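Local structure of flavoredoxin (3BNK) at residues B[12-17]-B[163-168]; B[19-24]-B[55-60]; B[28-33]-B[91-96]. The protein binds flavin mononucleotide and probably serves in electron transport. One frame throughout, in Å; residues are numbered along the deposited sequence.

Interaction 1 of 3, residues B[12-17]-B[163-168]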
loop_
_atom_site.group_PDB
_atom_site.type_symbol
_atom_site.label_atom_id
_atom_site.label_comp_id
_atom_site.label_asym_id
_atom_site.label_seq_id
_atom_site.Cartn_x
_atom_site.Cartn_y
_atom_site.Cartn_z
ATOM N N PHE B 12 -2.396 -6.645 -8.872
ATOM C CA PHE B 12 -2.531 -6.037 -7.569
ATOM C C PHE B 12 -1.149 -5.909 -6.938
ATOM O O PHE B 12 -0.163 -6.459 -7.452
ATOM C CB PHE B 12 -3.472 -6.885 -6.713
ATOM C CG PHE B 12 -4.925 -6.799 -7.133
ATOM C CD1 PHE B 12 -5.409 -7.551 -8.206
ATOM C CD2 PHE B 12 -5.808 -5.969 -6.446
ATOM C CE1 PHE B 12 -6.758 -7.484 -8.593
ATOM C CE2 PHE B 12 -7.158 -5.886 -6.817
ATOM C CZ PHE B 12 -7.636 -6.645 -7.903
ATOM N N ILE B 13 -1.063 -5.165 -5.837
ATOM C CA ILE B 13 0.216 -4.996 -5.160
ATOM C C ILE B 13 0.502 -6.294 -4.372
ATOM O O ILE B 13 -0.419 -6.856 -3.768
ATOM C CB ILE B 13 0.225 -3.744 -4.213
ATOM C CG1 ILE B 13 -0.256 -2.486 -4.949
ATOM C CG2 ILE B 13 1.622 -3.534 -3.567
ATOM C CD1 ILE B 13 0.592 -2.089 -6.143
ATOM N N TYR B 14 1.757 -6.746 -4.414
ATOM C CA TYR B 14 2.223 -7.967 -3.729
ATOM C C TYR B 14 3.103 -7.679 -2.507
ATOM O O TYR B 14 4.279 -7.349 -2.664
ATOM C CB TYR B 14 2.950 -8.903 -4.719
ATOM C CG TYR B 14 1.982 -9.576 -5.665
ATOM C CD1 TYR B 14 1.489 -8.905 -6.778
ATOM C CD2 TYR B 14 1.510 -10.871 -5.408
ATOM C CE1 TYR B 14 0.555 -9.509 -7.637
ATOM C CE2 TYR B 14 0.588 -11.482 -6.258
ATOM C CZ TYR B 14 0.113 -10.794 -7.367
ATOM O OH TYR B 14 -0.813 -11.396 -8.192
ATOM N N PRO B 15 2.532 -7.785 -1.285
ATOM C CA PRO B 15 1.122 -8.024 -0.997
ATOM C C PRO B 15 0.425 -6.696 -0.754
ATOM O O PRO B 15 1.063 -5.642 -0.812
ATOM C CB PRO B 15 1.181 -8.763 0.344
ATOM C CG PRO B 15 2.333 -8.060 1.056
ATOM C CD PRO B 15 3.322 -7.697 -0.034
ATOM N N MET B 16 -0.869 -6.779 -0.461
ATOM C CA MET B 16 -1.633 -5.691 0.108
ATOM C C MET B 16 -1.665 -5.807 1.628
ATOM O O MET B 16 -1.530 -6.903 2.175
ATOM C CB MET B 16 -3.068 -5.702 -0.423
ATOM C CG MET B 16 -3.204 -5.295 -1.882
ATOM S SD MET B 16 -4.847 -5.651 -2.522
ATOM C CE MET B 16 -4.617 -7.366 -3.031
ATOM N N PRO B 17 -1.875 -4.671 2.316
ATOM C CA PRO B 17 -2.151 -4.709 3.747
ATOM C C PRO B 17 -3.608 -5.144 3.977
ATOM O O PRO B 17 -4.394 -5.217 3.030
ATOM C CB PRO B 17 -1.966 -3.247 4.158
ATOM C CG PRO B 17 -2.389 -2.481 2.930
ATOM C CD PRO B 17 -1.905 -3.292 1.780
ATOM N N THR B 163 -3.323 -11.046 -0.820
ATOM C CA THR B 163 -2.923 -11.199 -2.186
ATOM C C THR B 163 -4.186 -11.536 -3.019
ATOM O O THR B 163 -4.997 -12.369 -2.621
ATOM C CB THR B 163 -1.731 -12.207 -2.223
ATOM O OG1 THR B 163 -0.924 -11.997 -3.375
ATOM C CG2 THR B 163 -2.172 -13.616 -2.121
ATOM N N MET B 164 -4.395 -10.805 -4.115
ATOM C CA MET B 164 -5.495 -11.072 -5.050
ATOM C C MET B 164 -4.926 -11.211 -6.476
ATOM O O MET B 164 -3.822 -10.742 -6.729
ATOM C CB MET B 164 -6.549 -9.959 -4.977
ATOM C CG MET B 164 -7.352 -9.937 -3.674
ATOM S SD MET B 164 -8.663 -8.697 -3.661
ATOM C CE MET B 164 -9.726 -9.270 -2.335
ATOM N N PRO B 165 -5.670 -11.847 -7.417
ATOM C CA PRO B 165 -6.985 -12.490 -7.339
ATOM C C PRO B 165 -6.942 -13.923 -6.814
ATOM O O PRO B 165 -7.979 -14.560 -6.703
ATOM C CB PRO B 165 -7.460 -12.486 -8.796
ATOM C CG PRO B 165 -6.227 -12.655 -9.564
ATOM C CD PRO B 165 -5.138 -11.911 -8.791
ATOM N N ASP B 166 -5.758 -14.417 -6.471
ATOM C CA ASP B 166 -5.653 -15.698 -5.792
ATOM C C ASP B 166 -6.442 -15.707 -4.470
ATOM O O ASP B 166 -6.827 -16.771 -3.980
ATOM C CB ASP B 166 -4.184 -16.066 -5.573
ATOM C CG ASP B 166 -3.455 -15.067 -4.708
ATOM O OD1 ASP B 166 -3.130 -13.947 -5.181
ATOM O OD2 ASP B 166 -3.206 -15.411 -3.546
ATOM N N ASN B 167 -6.676 -14.522 -3.903
ATOM C CA ASN B 167 -7.465 -14.362 -2.677
ATOM C C ASN B 167 -6.922 -15.078 -1.430
ATOM O O ASN B 167 -7.613 -15.905 -0.833
ATOM C CB ASN B 167 -8.943 -14.704 -2.923
ATOM C CG ASN B 167 -9.597 -13.775 -3.933
ATOM O OD1 ASN B 167 -9.084 -12.693 -4.234
ATOM N ND2 ASN B 167 -10.737 -14.195 -4.463
ATOM N N SER B 168 -5.690 -14.744 -1.036
ATOM C CA SER B 168 -5.060 -15.368 0.141
ATOM C C SER B 168 -4.726 -14.354 1.235
ATOM O O SER B 168 -4.434 -13.195 0.964
ATOM C CB SER B 168 -3.797 -16.146 -0.249
ATOM O OG SER B 168 -3.994 -16.953 -1.405
HETATM O O HOH W 1 -2.408 -9.557 -9.175
HETATM O O HOH W 2 -1.784 -9.169 -4.651
#

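Interaction 2 of 3, residues B[19-24]-B[55-60]. With FMN (flavin mononucleotide), chain D.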
loop_
_atom_site.group_PDB
_atom_site.type_symbol
_atom_site.label_atom_id
_atom_site.label_comp_id
_atom_site.label_asym_id
_atom_site.label_seq_id
_atom_site.Cartn_x
_atom_site.Cartn_y
_atom_site.Cartn_z
ATOM N N THR B 19 -6.833 -4.061 6.254
ATOM C CA THR B 19 -7.331 -3.043 7.128
ATOM C C THR B 19 -8.854 -3.074 7.139
ATOM O O THR B 19 -9.482 -3.643 6.251
ATOM C CB THR B 19 -6.767 -1.617 6.758
ATOM O OG1 THR B 19 -6.930 -0.756 7.870
ATOM C CG2 THR B 19 -7.514 -0.988 5.653
ATOM N N LEU B 20 -9.432 -2.474 8.166
ATOM C CA LEU B 20 -10.857 -2.257 8.202
ATOM C C LEU B 20 -11.115 -0.750 8.079
ATOM O O LEU B 20 -10.573 0.062 8.834
ATOM C CB LEU B 20 -11.446 -2.853 9.481
ATOM C CG LEU B 20 -12.189 -4.199 9.483
ATOM C CD1 LEU B 20 -12.310 -4.889 8.123
ATOM C CD2 LEU B 20 -11.672 -5.153 10.590
ATOM N N LEU B 21 -11.919 -0.385 7.090
ATOM C CA LEU B 21 -12.222 1.006 6.845
ATOM C C LEU B 21 -13.558 1.341 7.505
ATOM O O LEU B 21 -14.585 0.729 7.184
ATOM C CB LEU B 21 -12.274 1.275 5.333
ATOM C CG LEU B 21 -12.562 2.689 4.802
ATOM C CD1 LEU B 21 -13.902 3.187 5.234
ATOM C CD2 LEU B 21 -11.503 3.699 5.232
ATOM N N GLY B 22 -13.530 2.308 8.419
ATOM C CA GLY B 22 -14.721 2.709 9.163
ATOM C C GLY B 22 -15.292 4.037 8.681
ATOM O O GLY B 22 -14.558 4.990 8.432
ATOM N N ALA B 23 -16.611 4.082 8.531
ATOM C CA ALA B 23 -17.307 5.320 8.240
ATOM C C ALA B 23 -18.719 5.298 8.807
ATOM O O ALA B 23 -19.358 4.236 8.903
ATOM C CB ALA B 23 -17.322 5.593 6.737
ATOM N N ASN B 24 -19.184 6.464 9.236
ATOM C CA ASN B 24 -20.596 6.638 9.525
ATOM C C ASN B 24 -21.333 6.818 8.216
ATOM O O ASN B 24 -20.898 7.588 7.359
ATOM C CB ASN B 24 -20.849 7.843 10.433
ATOM C CG ASN B 24 -20.712 7.506 11.912
ATOM O OD1 ASN B 24 -20.218 6.436 12.286
ATOM N ND2 ASN B 24 -21.161 8.417 12.757
ATOM N N HIS B 55 -19.775 0.222 -3.593
ATOM C CA HIS B 55 -19.920 -0.002 -2.143
ATOM C C HIS B 55 -20.769 1.045 -1.420
ATOM O O HIS B 55 -21.020 2.153 -1.928
ATOM C CB HIS B 55 -18.561 -0.132 -1.449
ATOM C CG HIS B 55 -17.666 -1.168 -2.049
ATOM N ND1 HIS B 55 -18.135 -2.346 -2.581
ATOM C CD2 HIS B 55 -16.318 -1.212 -2.173
ATOM C CE1 HIS B 55 -17.119 -3.060 -3.032
ATOM N NE2 HIS B 55 -16.006 -2.396 -2.792
ATOM N N TYR B 56 -21.185 0.676 -0.208
ATOM C CA TYR B 56 -22.026 1.512 0.643
ATOM C C TYR B 56 -21.194 2.567 1.370
ATOM O O TYR B 56 -21.676 3.664 1.660
ATOM C CB TYR B 56 -22.751 0.609 1.648
ATOM C CG TYR B 56 -23.786 1.275 2.512
ATOM C CD1 TYR B 56 -24.978 1.771 1.961
ATOM C CD2 TYR B 56 -23.604 1.373 3.887
ATOM C CE1 TYR B 56 -25.943 2.365 2.756
ATOM C CE2 TYR B 56 -24.563 1.963 4.690
ATOM C CZ TYR B 56 -25.729 2.458 4.121
ATOM O OH TYR B 56 -26.682 3.051 4.922
ATOM N N THR B 57 -19.937 2.218 1.641
ATOM C CA THR B 57 -19.025 3.055 2.416
ATOM C C THR B 57 -18.806 4.494 1.857
ATOM O O THR B 57 -18.816 5.445 2.648
ATOM C CB THR B 57 -17.696 2.291 2.696
ATOM O OG1 THR B 57 -17.981 1.114 3.475
ATOM C CG2 THR B 57 -16.673 3.158 3.436
ATOM N N PRO B 58 -18.624 4.658 0.509
ATOM C CA PRO B 58 -18.349 6.000 -0.033
ATOM C C PRO B 58 -19.390 7.065 0.293
ATOM O O PRO B 58 -18.998 8.212 0.539
ATOM C CB PRO B 58 -18.290 5.773 -1.548
ATOM C CG PRO B 58 -17.941 4.347 -1.691
ATOM C CD PRO B 58 -18.635 3.647 -0.565
ATOM N N GLU B 59 -20.682 6.702 0.297
ATOM C CA GLU B 59 -21.758 7.620 0.726
ATOM C C GLU B 59 -21.462 8.213 2.095
ATOM O O GLU B 59 -21.682 9.386 2.313
ATOM C CB GLU B 59 -23.108 6.914 0.838
ATOM C CG GLU B 59 -23.577 6.188 -0.401
ATOM C CD GLU B 59 -24.945 5.572 -0.210
ATOM O OE1 GLU B 59 -25.709 6.046 0.680
ATOM O OE2 GLU B 59 -25.255 4.623 -0.967
ATOM N N GLY B 60 -20.998 7.373 3.017
ATOM C CA GLY B 60 -20.691 7.795 4.372
ATOM C C GLY B 60 -19.454 8.669 4.463
ATOM O O GLY B 60 -19.457 9.679 5.166
HETATM N N1 FMN D . -13.152 -3.055 -1.789
HETATM C C2 FMN D . -12.661 -1.830 -2.196
HETATM O O2 FMN D . -13.403 -1.064 -2.799
HETATM N N3 FMN D . -11.353 -1.470 -1.916
HETATM C C4 FMN D . -10.542 -2.356 -1.226
HETATM O O4 FMN D . -9.382 -2.037 -0.991
HETATM C C4A FMN D . -11.039 -3.600 -0.817
HETATM N N5 FMN D . -10.231 -4.500 -0.134
HETATM C C5A FMN D . -10.725 -5.720 0.287
HETATM C C6 FMN D . -9.885 -6.585 0.998
HETATM C C7 FMN D . -10.366 -7.832 1.425
HETATM C C7M FMN D . -9.474 -8.688 2.273
HETATM C C8 FMN D . -11.689 -8.202 1.145
HETATM C C8M FMN D . -12.312 -9.419 1.796
HETATM C C9 FMN D . -12.526 -7.319 0.449
HETATM C C9A FMN D . -12.059 -6.075 0.021
HETATM N N10 FMN D . -12.883 -5.180 -0.672
HETATM C C10 FMN D . -12.365 -3.952 -1.096
HETATM C "C1'" FMN D . -14.342 -5.486 -0.883
HETATM C "C2'" FMN D . -15.255 -4.742 0.083
HETATM O "O2'" FMN D . -14.715 -4.772 1.391
HETATM C "C3'" FMN D . -16.635 -5.399 0.147
HETATM O "O3'" FMN D . -17.309 -5.379 -1.099
HETATM C "C4'" FMN D . -17.490 -4.794 1.259
HETATM O "O4'" FMN D . -18.615 -5.608 1.453
HETATM C "C5'" FMN D . -17.951 -3.364 1.011
HETATM O "O5'" FMN D . -18.665 -3.018 2.184
HETATM P P FMN D . -19.788 -1.858 2.213
HETATM O O1P FMN D . -20.744 -2.076 1.076
HETATM O O2P FMN D . -19.088 -0.546 2.014
HETATM O O3P FMN D . -20.517 -1.819 3.528
#

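Interaction 3 of 3, residues B[28-33]-B[91-96]. With FMN (flavin mononucleotide), chain D.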
loop_
_atom_site.group_PDB
_atom_site.type_symbol
_atom_site.label_atom_id
_atom_site.label_comp_id
_atom_site.label_asym_id
_atom_site.label_seq_id
_atom_site.Cartn_x
_atom_site.Cartn_y
_atom_site.Cartn_z
ATOM N N LYS B 28 -24.855 5.778 11.284
ATOM C CA LYS B 28 -24.545 4.429 11.785
ATOM C C LYS B 28 -23.181 3.953 11.301
ATOM O O LYS B 28 -22.814 4.166 10.152
ATOM C CB LYS B 28 -25.636 3.444 11.358
ATOM C CG LYS B 28 -25.630 2.101 12.085
ATOM C CD LYS B 28 -27.036 1.450 12.141
ATOM C CE LYS B 28 -27.684 1.278 10.765
ATOM N NZ LYS B 28 -26.853 0.520 9.771
ATOM N N ALA B 29 -22.439 3.300 12.189
ATOM C CA ALA B 29 -21.089 2.860 11.875
ATOM C C ALA B 29 -21.096 1.739 10.832
ATOM O O ALA B 29 -21.889 0.780 10.902
ATOM C CB ALA B 29 -20.362 2.428 13.129
ATOM N N ASN B 30 -20.214 1.895 9.854
ATOM C CA ASN B 30 -19.987 0.882 8.856
ATOM C C ASN B 30 -18.519 0.519 8.832
ATOM O O ASN B 30 -17.670 1.342 9.162
ATOM C CB ASN B 30 -20.451 1.356 7.477
ATOM C CG ASN B 30 -20.614 0.217 6.504
ATOM O OD1 ASN B 30 -21.205 -0.813 6.828
ATOM N ND2 ASN B 30 -20.096 0.393 5.305
ATOM N N LEU B 31 -18.241 -0.739 8.487
ATOM C CA LEU B 31 -16.889 -1.225 8.257
ATOM C C LEU B 31 -16.831 -2.052 6.983
ATOM O O LEU B 31 -17.713 -2.862 6.729
ATOM C CB LEU B 31 -16.420 -2.057 9.455
ATOM C CG LEU B 31 -16.543 -1.195 10.718
ATOM C CD1 LEU B 31 -17.200 -1.916 11.865
ATOM C CD2 LEU B 31 -15.236 -0.518 11.101
ATOM N N MET B 32 -15.799 -1.831 6.183
ATOM C CA MET B 32 -15.501 -2.700 5.057
ATOM C C MET B 32 -14.022 -3.078 5.071
ATOM O O MET B 32 -13.183 -2.295 5.520
ATOM C CB MET B 32 -15.871 -2.032 3.725
ATOM C CG MET B 32 -15.146 -0.723 3.442
ATOM S SD MET B 32 -15.233 -0.240 1.714
ATOM C CE MET B 32 -13.760 -0.985 1.026
ATOM N N ALA B 33 -13.711 -4.276 4.564
ATOM C CA ALA B 33 -12.323 -4.721 4.414
ATOM C C ALA B 33 -11.629 -3.932 3.305
ATOM O O ALA B 33 -12.226 -3.677 2.240
ATOM C CB ALA B 33 -12.264 -6.226 4.167
ATOM N N VAL B 91 -26.664 -5.325 5.394
ATOM C CA VAL B 91 -26.351 -5.933 6.690
ATOM C C VAL B 91 -25.677 -4.943 7.631
ATOM O O VAL B 91 -24.633 -4.371 7.313
ATOM C CB VAL B 91 -25.506 -7.235 6.532
ATOM C CG1 VAL B 91 -24.902 -7.684 7.853
ATOM C CG2 VAL B 91 -26.353 -8.357 5.925
ATOM N N ASP B 92 -26.298 -4.748 8.789
ATOM C CA ASP B 92 -25.753 -3.885 9.825
ATOM C C ASP B 92 -24.426 -4.453 10.323
ATOM O O ASP B 92 -24.386 -5.526 10.940
ATOM C CB ASP B 92 -26.758 -3.754 10.974
ATOM C CG ASP B 92 -26.445 -2.598 11.907
ATOM O OD1 ASP B 92 -25.369 -1.964 11.772
ATOM O OD2 ASP B 92 -27.294 -2.316 12.781
ATOM N N LYS B 93 -23.339 -3.739 10.033
ATOM C CA LYS B 93 -22.021 -4.111 10.545
ATOM C C LYS B 93 -21.624 -3.316 11.803
ATOM O O LYS B 93 -20.575 -3.574 12.390
ATOM C CB LYS B 93 -20.950 -4.032 9.443
ATOM C CG LYS B 93 -21.021 -5.199 8.442
ATOM C CD LYS B 93 -20.046 -5.061 7.272
ATOM C CE LYS B 93 -20.561 -4.060 6.237
ATOM N NZ LYS B 93 -19.581 -3.809 5.147
ATOM N N SER B 94 -22.490 -2.389 12.228
ATOM C CA SER B 94 -22.242 -1.529 13.409
ATOM C C SER B 94 -22.088 -2.291 14.713
ATOM O O SER B 94 -21.483 -1.776 15.656
ATOM C CB SER B 94 -23.323 -0.446 13.581
ATOM O OG SER B 94 -24.601 -0.990 13.883
ATOM N N GLY B 95 -22.603 -3.518 14.759
ATOM C CA GLY B 95 -22.588 -4.302 15.987
ATOM C C GLY B 95 -21.553 -5.395 16.079
ATOM O O GLY B 95 -21.441 -6.053 17.114
ATOM N N LEU B 96 -20.799 -5.599 15.001
ATOM C CA LEU B 96 -19.808 -6.675 14.939
ATOM C C LEU B 96 -18.663 -6.460 15.931
ATOM O O LEU B 96 -18.139 -7.420 16.514
ATOM C CB LEU B 96 -19.251 -6.812 13.514
ATOM C CG LEU B 96 -19.083 -8.197 12.868
ATOM C CD1 LEU B 96 -17.809 -8.209 12.057
ATOM C CD2 LEU B 96 -19.066 -9.365 13.857
HETATM N N1 FMN D . -13.152 -3.055 -1.789
HETATM C C2 FMN D . -12.661 -1.830 -2.196
HETATM O O2 FMN D . -13.403 -1.064 -2.799
HETATM N N3 FMN D . -11.353 -1.470 -1.916
HETATM C C4 FMN D . -10.542 -2.356 -1.226
HETATM O O4 FMN D . -9.382 -2.037 -0.991
HETATM C C4A FMN D . -11.039 -3.600 -0.817
HETATM N N5 FMN D . -10.231 -4.500 -0.134
HETATM C C5A FMN D . -10.725 -5.720 0.287
HETATM C C6 FMN D . -9.885 -6.585 0.998
HETATM C C7 FMN D . -10.366 -7.832 1.425
HETATM C C7M FMN D . -9.474 -8.688 2.273
HETATM C C8 FMN D . -11.689 -8.202 1.145
HETATM C C8M FMN D . -12.312 -9.419 1.796
HETATM C C9 FMN D . -12.526 -7.319 0.449
HETATM C C9A FMN D . -12.059 -6.075 0.021
HETATM N N10 FMN D . -12.883 -5.180 -0.672
HETATM C C10 FMN D . -12.365 -3.952 -1.096
HETATM C "C1'" FMN D . -14.342 -5.486 -0.883
HETATM C "C2'" FMN D . -15.255 -4.742 0.083
HETATM O "O2'" FMN D . -14.715 -4.772 1.391
HETATM C "C3'" FMN D . -16.635 -5.399 0.147
HETATM O "O3'" FMN D . -17.309 -5.379 -1.099
HETATM C "C4'" FMN D . -17.490 -4.794 1.259
HETATM O "O4'" FMN D . -18.615 -5.608 1.453
HETATM C "C5'" FMN D . -17.951 -3.364 1.011
HETATM O "O5'" FMN D . -18.665 -3.018 2.184
HETATM P P FMN D . -19.788 -1.858 2.213
HETATM O O1P FMN D . -20.744 -2.076 1.076
HETATM O O2P FMN D . -19.088 -0.546 2.014
HETATM O O3P FMN D . -20.517 -1.819 3.528
HETATM O O HOH W 3 -23.400 -1.102 9.103
#

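Interaction 1 of 3, residues B[12-17]-B[163-168]
Apolar packing carries one half of this contact. Met164 lays its CB over the face of the Phe12 ring, a CH-pi contact with CB 4.1 Å from the ring centroid and only 9° off the ring normal. Its sulfur comes in obliquely, SD standing 4.9 Å from the same centroid in a Met-aromatic contact. The Met16 chain, bent at chi3 (-86°), brings its methyl against the start of Met164, with CE 3.8 Å from Met164 CB, and the two methionines cross at about a right angle. Pro165, after a cis peptide bond, adds its CD loosely beside Phe12.

Water does the polar work, since no clear direct hydrogen bond joins the segments. The first water takes the proton of Phe12 N, donates to Met164 O, and sits 2.6 Å from Tyr14 OH. The second donates to Ile13 O (2.8 Å from the water), accepts from Met164 N and meets Thr163 OG1; it also lies 3.5 Å above the centre of the Tyr14 ring. Both polar atoms of the Met164 backbone are thus bridged to segment 12-17.

Beyond the chain, Arg39 of the second subunit makes a cation-pi contact with Phe12, and Pro152 of that subunit packs on Tyr14, so the site lies at the dimer interface. Segment 163-168 is the turn between strands 160-163 and 168-178, where Asn167 and Ser168 both face Thr163: a G1 beta bulge, closed by Thr163 N to Ser168 O at 3.0 Å, in a hairpin whose Met164 side chain reaches the bound FMN.

Interaction 2 of 3, residues B[19-24]-B[55-60]
Thr57 serves the strand with one branch and the cofactor with the other: CG2 packs on the strand, OG1 bonds the phosphate. The methyl CG2, anti to the backbone N, presses into strand 16-25, where it meets Leu21 CD1 at 3.3 Å, tighter than usual carbon packing. Leu21 reaches it with CG anti to its own backbone N (chi1 -179°). Further along, Gly60 CA lies 3.0 Å from Asn24 O; a side chain at this glycine would run into that carbonyl. Ala23 fills in more loosely, its CB 4.2 Å from Thr57 CG2, and no hydrogen bond crosses between the segments. Helix 57-64 is thereby laid against the strand of the flavin reductase-like beta barrel, with its first turn aimed at the FMN phosphate.

On that side polar bonds take over, from two backbone N-H groups and the Thr57 hydroxyl. Tyr56 N gives a nearly straight bond to FMN O1P (N-H...O angle 167°), while FMN O2P receives Thr57 N at 2.9 Å and Thr57 OG1 at a very short 2.5 Å. Two good donors from one residue grip O2P, and the backbone N-H groups at the start of this helical turn would be expected to stabilise its negative charge. His55 borders the cofactor differently: FMN C5' sits over one face of its ring, offset toward the rim, and NE2 makes a weak bond to flavin N1 (3.1 Å, 134°). An alanine here would take away NE2 and the ring face against C5', and would probably leave flavin N1 and the ribityl chain less firmly seated.

Away from the strand the packing thins. The Tyr56 side chain has no contact with segment 19-24 and packs on Asn30, Ser87 and Glu89, and the Glu59 side chain runs out to solvent.

Interaction 3 of 3, residues B[28-33]-B[91-96]
Lys93 NZ is gripped by three acceptors: Leu31 O at 2.6 Å, FMN O3P at 2.7 Å from NZ, and the carbonyl of Val86, enough to use all three ammonium protons. The Leu31 carbonyl is met in its own plane, with a C=O...N angle of 151°. A bend at chi3 (-77°) carries the lysine chain across Asn30, whose OD1 lies 3.4 Å from Lys93 CE. Asn30 joins in with its other branch, ND2 bonding FMN O3P at 2.9 Å in an almost straight line, so one phosphate oxygen is held by an amide and an ammonium, which would probably offset its charge.

Nearer the surface, Asp92 OD1 accepts from Ser94 N, forming an Asx turn, and from Ser94 OG at a very short 2.4 Å, both arriving from above the carboxylate plane. Lys28 NZ completes a long salt bridge to the same oxygen at 3.5 Å. Alongside, Ala29 O packs against Ser94 CB, while a water accepts from Lys93 N and lies near Ala29 O and Asn30 OD1.

The loop is backed by helix 77-83, which Val91, Lys93 and Leu96 touch, whereas Leu31 rests on Phe97; strand 28-41, on which the loop leans, pairs antiparallel with strand 16-25.

Interactions 2 and 3 are close neighbours, their centres 8 Å apart, and adjoining strands tie them together through the probable hydrogen bonds Ala23 O to Asn30 N (2.7 Å) and Leu21 N to Met32 O (2.8 Å). A weak bond from Asn30 ND2 to Thr57 OG1 links their phosphate ligands, so the two contacts hold the FMN phosphate between them. Interaction 1 stands apart, with centres 20 Å from interaction 2 and 23 Å from interaction 3, yet reaches the far end of the same cofactor: Met164 CE approaches one face of the flavin benzene ring, while Ala33 CB of interaction 3 lies against the opposite face.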